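PDB 4ZV9: uncharacterized protein from Escherichia coli O157:H7, which is of unknown function but, as a member of the dienelactone hydrolase family with an alpha/beta-hydrolase fold, probably hydrolyses an ester or lactone substrate. Local coordinates for residues 48-53 / 210-215; 197-202 / 231-236. One frame throughout, in Å; residues are numbered along the deposited sequence.

Contact 1. Residues 48-53 / 210-215; sequences VHENRG and FHNDST
Asn212 brings its amide nitrogen up to both the carboxylate of Glu50 and the guanidinium of Arg52, and hydrogen bonding across the contact rests on that one atom. ND2 of Asn212 gives a weak bond to OE1 of Glu50, 2.9 Å long with an N-H...O angle of just 123°, the amide and carboxylate planes turned 42° apart. ND2 of Asn212 also lies 3.1 Å from NH2 of Arg52; both are donors, so no bond forms.

No charge pair crosses between the two loops: within 48-53, NH2 of Arg52 faces OE1 of Glu50 at 3.1 Å, yet the oxygen sits well outside the guanidinium plane, making the link purely electrostatic. In-plane geometry goes to Asn51, whose OD1 takes a 3.0 Å bond from NH1 of Arg52; NE of Arg52 forms a salt bridge with Asp88, outside both segments.

A first torsion of -170° turns CG of Asn212 away from the backbone N and carries the amide towards Glu50. OD1 of Asn212 receives the backbone N of Ser214 at 2.9 Å, an Asx turn, and OG of Ser214 at 2.6 Å, both from one face.

Nonpolar contact is slight: CG2 of Thr215 reaches the guanidinium edge, 3.8 Å from NH2 of Arg52.

The first loop follows strand 42-48; the second, opening with the last residue of the family's His-Gly-Phe sequence, precedes helix 220-237, consistent with a polar network beside the active site. Tyr57 of helix 56-67 touches Glu50 and Asn212, Arg92 of helix 88-97 touches Arg52, and Phe129, directly before the modified Cys130 in sequence, meets Glu50.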
# COMPACT_ATOMS: atom_id res chain seq x y z
N VAL A 48 1.46 -1.53 -1.77
CA VAL A 48 1.94 -2.83 -1.36
C VAL A 48 0.85 -3.88 -1.50
O VAL A 48 -0.25 -3.74 -0.95
CB VAL A 48 2.42 -2.83 0.10
CG1 VAL A 48 3.07 -4.17 0.44
CG2 VAL A 48 3.38 -1.68 0.35
N HIS A 49 1.18 -4.97 -2.19
CA HIS A 49 0.21 -6.04 -2.42
C HIS A 49 -0.13 -6.88 -1.19
O HIS A 49 0.35 -6.60 -0.07
CB HIS A 49 0.69 -6.96 -3.57
CG HIS A 49 2.05 -7.57 -3.36
ND1 HIS A 49 2.30 -8.52 -2.39
CD2 HIS A 49 3.21 -7.44 -4.06
CE1 HIS A 49 3.55 -8.93 -2.48
NE2 HIS A 49 4.13 -8.30 -3.49
N GLU A 50 -0.99 -7.88 -1.39
CA GLU A 50 -1.44 -8.76 -0.32
C GLU A 50 -0.44 -9.92 -0.13
O GLU A 50 0.77 -9.76 -0.37
CB GLU A 50 -2.89 -9.22 -0.63
CG GLU A 50 -3.88 -8.06 -0.77
CD GLU A 50 -5.29 -8.48 -1.24
OE1 GLU A 50 -5.38 -9.18 -2.25
OE2 GLU A 50 -6.30 -8.06 -0.64
N ASN A 51 -0.92 -11.10 0.25
CA ASN A 51 -0.05 -12.25 0.49
C ASN A 51 0.17 -13.17 -0.71
O ASN A 51 0.55 -14.34 -0.55
CB ASN A 51 -0.60 -13.09 1.65
CG ASN A 51 -1.99 -13.65 1.39
OD1 ASN A 51 -2.67 -13.24 0.46
ND2 ASN A 51 -2.42 -14.56 2.24
N ARG A 52 -0.05 -12.66 -1.92
CA ARG A 52 0.10 -13.49 -3.10
C ARG A 52 0.72 -12.77 -4.30
O ARG A 52 0.42 -13.10 -5.44
CB ARG A 52 -1.26 -14.09 -3.46
CG ARG A 52 -2.41 -13.10 -3.52
CD ARG A 52 -3.61 -13.75 -2.91
NE ARG A 52 -4.89 -13.08 -3.15
CZ ARG A 52 -5.59 -12.41 -2.25
NH1 ARG A 52 -5.13 -12.26 -1.01
NH2 ARG A 52 -6.77 -11.89 -2.60
N GLY A 53 1.60 -11.81 -4.02
CA GLY A 53 2.34 -11.10 -5.05
C GLY A 53 1.56 -10.04 -5.82
O GLY A 53 0.43 -9.69 -5.46
N PHE A 210 -12.36 -6.59 1.75
CA PHE A 210 -13.57 -5.98 1.17
C PHE A 210 -13.32 -5.04 -0.00
O PHE A 210 -14.22 -4.79 -0.79
CB PHE A 210 -14.48 -5.30 2.22
CG PHE A 210 -13.89 -4.08 2.86
CD1 PHE A 210 -13.87 -2.86 2.19
CD2 PHE A 210 -13.40 -4.13 4.15
CE1 PHE A 210 -13.33 -1.72 2.78
CE2 PHE A 210 -12.88 -2.99 4.76
CZ PHE A 210 -12.84 -1.79 4.07
N HIS A 211 -12.10 -4.52 -0.12
CA HIS A 211 -11.75 -3.67 -1.25
C HIS A 211 -11.34 -4.49 -2.48
O HIS A 211 -11.31 -3.96 -3.60
CB HIS A 211 -10.60 -2.75 -0.86
CG HIS A 211 -10.28 -1.72 -1.90
ND1 HIS A 211 -9.27 -1.89 -2.83
CD2 HIS A 211 -10.85 -0.52 -2.18
CE1 HIS A 211 -9.23 -0.84 -3.63
NE2 HIS A 211 -10.18 0.01 -3.25
N ASN A 212 -11.03 -5.77 -2.29
CA ASN A 212 -10.58 -6.61 -3.40
C ASN A 212 -11.76 -7.12 -4.22
O ASN A 212 -12.38 -8.12 -3.90
CB ASN A 212 -9.70 -7.77 -2.91
CG ASN A 212 -9.02 -8.51 -4.06
OD1 ASN A 212 -9.47 -8.46 -5.22
ND2 ASN A 212 -7.90 -9.20 -3.75
N ASP A 213 -11.99 -6.44 -5.33
CA ASP A 213 -13.09 -6.75 -6.23
C ASP A 213 -12.92 -8.05 -7.04
O ASP A 213 -13.83 -8.45 -7.75
CB ASP A 213 -13.36 -5.55 -7.14
CG ASP A 213 -12.11 -5.04 -7.79
OD1 ASP A 213 -11.66 -5.68 -8.76
OD2 ASP A 213 -11.56 -4.02 -7.31
N SER A 214 -11.78 -8.73 -6.90
CA SER A 214 -11.59 -10.03 -7.56
C SER A 214 -11.94 -11.20 -6.63
O SER A 214 -11.81 -12.37 -7.02
CB SER A 214 -10.15 -10.17 -8.06
OG SER A 214 -9.22 -10.33 -6.98
N THR A 215 -12.44 -10.92 -5.42
CA THR A 215 -12.77 -11.98 -4.45
C THR A 215 -14.21 -11.86 -3.97
O THR A 215 -14.81 -10.79 -4.06
CB THR A 215 -11.90 -11.92 -3.18
OG1 THR A 215 -12.31 -10.79 -2.38
CG2 THR A 215 -10.43 -11.78 -3.53

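Contact 2. Residues 197-202 / 231-236; sequences VYEAYI and LKWFDK
Glu199 lies against the outer corner of the Trp233 indole, and van der Waals contact accounts for the whole meeting of strand and helix. CZ3 of Trp233 is 3.6 Å from CD of Glu199, and CH2 of Trp233 is 4.0 Å from CG of Glu199, so the methylene chain and carboxylate both follow the benzo part of the ring. The carboxylate stands 67° from the ring plane; its OE2 nevertheless comes in at the ring edge, in plane, 3.8 Å from CZ3 of Trp233. A first torsion of -159°, placing CG opposite the backbone nitrogen, sends the indole off the helix towards the strand.

Hydrogen bonding takes place beside this contact. OH of Tyr201 donates to OE1 of Glu199 at 2.7 Å, approaching from above the carboxylate plane, while the Tyr201 ring has a cation-pi partner in Arg229. NE1 of Trp233 donates to the carbonyl O of Pro168.

The indole also touches Leu170 and Cys148 with Val150, so one tryptophan reaches three strands, 148-151, 169-174 and 198-203. Tyr198 meanwhile packs on helix 184-193. A C-terminal helix packed against the last parallel strands, as here, is characteristic of the alpha/beta-hydrolase fold.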
# COMPACT_ATOMS: atom_id res chain seq x y z
N VAL A 197 -1.20 11.55 14.89
CA VAL A 197 -2.28 11.93 13.99
C VAL A 197 -2.77 10.67 13.30
O VAL A 197 -1.99 10.00 12.62
CB VAL A 197 -1.80 12.96 12.93
CG1 VAL A 197 -2.88 13.25 11.88
CG2 VAL A 197 -1.38 14.27 13.62
N TYR A 198 -4.04 10.34 13.49
CA TYR A 198 -4.62 9.18 12.82
C TYR A 198 -6.13 9.30 12.73
O TYR A 198 -6.75 10.06 13.47
CB TYR A 198 -4.28 7.89 13.58
CG TYR A 198 -5.11 7.69 14.83
CD1 TYR A 198 -4.79 8.33 16.01
CD2 TYR A 198 -6.24 6.88 14.81
CE1 TYR A 198 -5.56 8.17 17.15
CE2 TYR A 198 -7.02 6.70 15.95
CZ TYR A 198 -6.67 7.35 17.11
OH TYR A 198 -7.44 7.19 18.24
N GLU A 199 -6.71 8.53 11.81
CA GLU A 199 -8.16 8.34 11.74
C GLU A 199 -8.34 6.87 11.44
O GLU A 199 -7.60 6.30 10.63
CB GLU A 199 -8.83 9.18 10.65
CG GLU A 199 -8.90 10.66 10.94
CD GLU A 199 -9.67 11.45 9.90
OE1 GLU A 199 -10.37 10.84 9.06
OE2 GLU A 199 -9.59 12.69 9.92
N ALA A 200 -9.29 6.23 12.13
CA ALA A 200 -9.53 4.81 11.92
C ALA A 200 -11.01 4.58 11.71
O ALA A 200 -11.83 5.22 12.36
CB ALA A 200 -9.04 4.00 13.11
N TYR A 201 -11.32 3.69 10.79
CA TYR A 201 -12.70 3.39 10.46
C TYR A 201 -12.92 1.89 10.45
O TYR A 201 -12.12 1.14 9.89
CB TYR A 201 -13.08 3.98 9.11
CG TYR A 201 -13.00 5.47 9.09
CD1 TYR A 201 -14.06 6.25 9.59
CD2 TYR A 201 -11.87 6.12 8.63
CE1 TYR A 201 -13.98 7.63 9.59
CE2 TYR A 201 -11.78 7.50 8.62
CZ TYR A 201 -12.84 8.25 9.11
OH TYR A 201 -12.75 9.62 9.12
N ILE A 202 -14.00 1.47 11.10
CA ILE A 202 -14.40 0.08 11.11
C ILE A 202 -15.65 -0.01 10.25
O ILE A 202 -16.66 0.61 10.56
CB ILE A 202 -14.66 -0.41 12.55
CG1 ILE A 202 -13.38 -0.28 13.36
CG2 ILE A 202 -15.11 -1.87 12.53
CD1 ILE A 202 -13.58 -0.45 14.85
N LEU A 231 -8.27 8.82 -0.88
CA LEU A 231 -7.94 9.93 -1.78
C LEU A 231 -7.93 11.30 -1.07
O LEU A 231 -7.08 12.15 -1.33
CB LEU A 231 -8.89 9.97 -2.98
CG LEU A 231 -8.87 8.74 -3.90
CD1 LEU A 231 -9.72 8.99 -5.13
CD2 LEU A 231 -7.45 8.36 -4.30
N LYS A 232 -8.86 11.51 -0.14
CA LYS A 232 -8.86 12.75 0.63
C LYS A 232 -7.61 12.85 1.52
O LYS A 232 -7.07 13.94 1.73
CB LYS A 232 -10.11 12.87 1.50
CG LYS A 232 -11.36 13.09 0.66
CD LYS A 232 -12.62 13.38 1.47
CE LYS A 232 -13.83 13.26 0.56
NZ LYS A 232 -15.04 13.85 1.17
N TRP A 233 -7.17 11.72 2.05
CA TRP A 233 -5.99 11.67 2.90
C TRP A 233 -4.77 12.03 2.05
O TRP A 233 -3.94 12.85 2.45
CB TRP A 233 -5.86 10.27 3.51
CG TRP A 233 -5.03 10.17 4.76
CD1 TRP A 233 -3.79 9.61 4.88
CD2 TRP A 233 -5.41 10.59 6.08
NE1 TRP A 233 -3.38 9.67 6.20
CE2 TRP A 233 -4.35 10.27 6.95
CE3 TRP A 233 -6.55 11.21 6.60
CZ2 TRP A 233 -4.39 10.55 8.32
CZ3 TRP A 233 -6.59 11.50 7.97
CH2 TRP A 233 -5.51 11.16 8.81
N PHE A 234 -4.68 11.41 0.87
CA PHE A 234 -3.58 11.72 -0.06
C PHE A 234 -3.56 13.19 -0.42
O PHE A 234 -2.50 13.82 -0.44
CB PHE A 234 -3.66 10.91 -1.36
CG PHE A 234 -3.40 9.42 -1.21
CD1 PHE A 234 -2.66 8.90 -0.14
CD2 PHE A 234 -3.83 8.54 -2.19
CE1 PHE A 234 -2.42 7.54 -0.03
CE2 PHE A 234 -3.57 7.18 -2.11
CZ PHE A 234 -2.86 6.68 -1.02
N ASP A 235 -4.73 13.73 -0.73
CA ASP A 235 -4.84 15.13 -1.12
C ASP A 235 -4.39 16.05 0.01
O ASP A 235 -3.75 17.06 -0.22
CB ASP A 235 -6.29 15.44 -1.48
CG ASP A 235 -6.48 16.88 -1.89
OD1 ASP A 235 -5.82 17.32 -2.85
OD2 ASP A 235 -7.29 17.59 -1.25
N LYS A 236 -4.71 15.67 1.23
CA LYS A 236 -4.35 16.46 2.39
C LYS A 236 -2.85 16.40 2.72
O LYS A 236 -2.26 17.41 3.08
CB LYS A 236 -5.13 15.98 3.60
CG LYS A 236 -5.07 16.88 4.82
CD LYS A 236 -5.92 16.28 5.93
CE LYS A 236 -5.86 17.03 7.21
NZ LYS A 236 -5.82 18.50 7.05

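Contact 1 is buried and contact 2 only partly so, their centres about 11 and 14 Å from that of the chain. About 20 Å separates the two centres, and the nearest atoms remain about 7 Å apart without touching. Helix 220-237 relates them: residues 210-215 belong to the loop leading into it, and 231-236 lie near its end, while strand 198-203 precedes that same loop. Chemistry follows place. Contact 1 joins two loops through amide, carboxylate and guanidinium groups, with a single weak bond across; contact 2 joins helix and strand through van der Waals contact, with no hydrogen bond across, its polar groups turning to other partners.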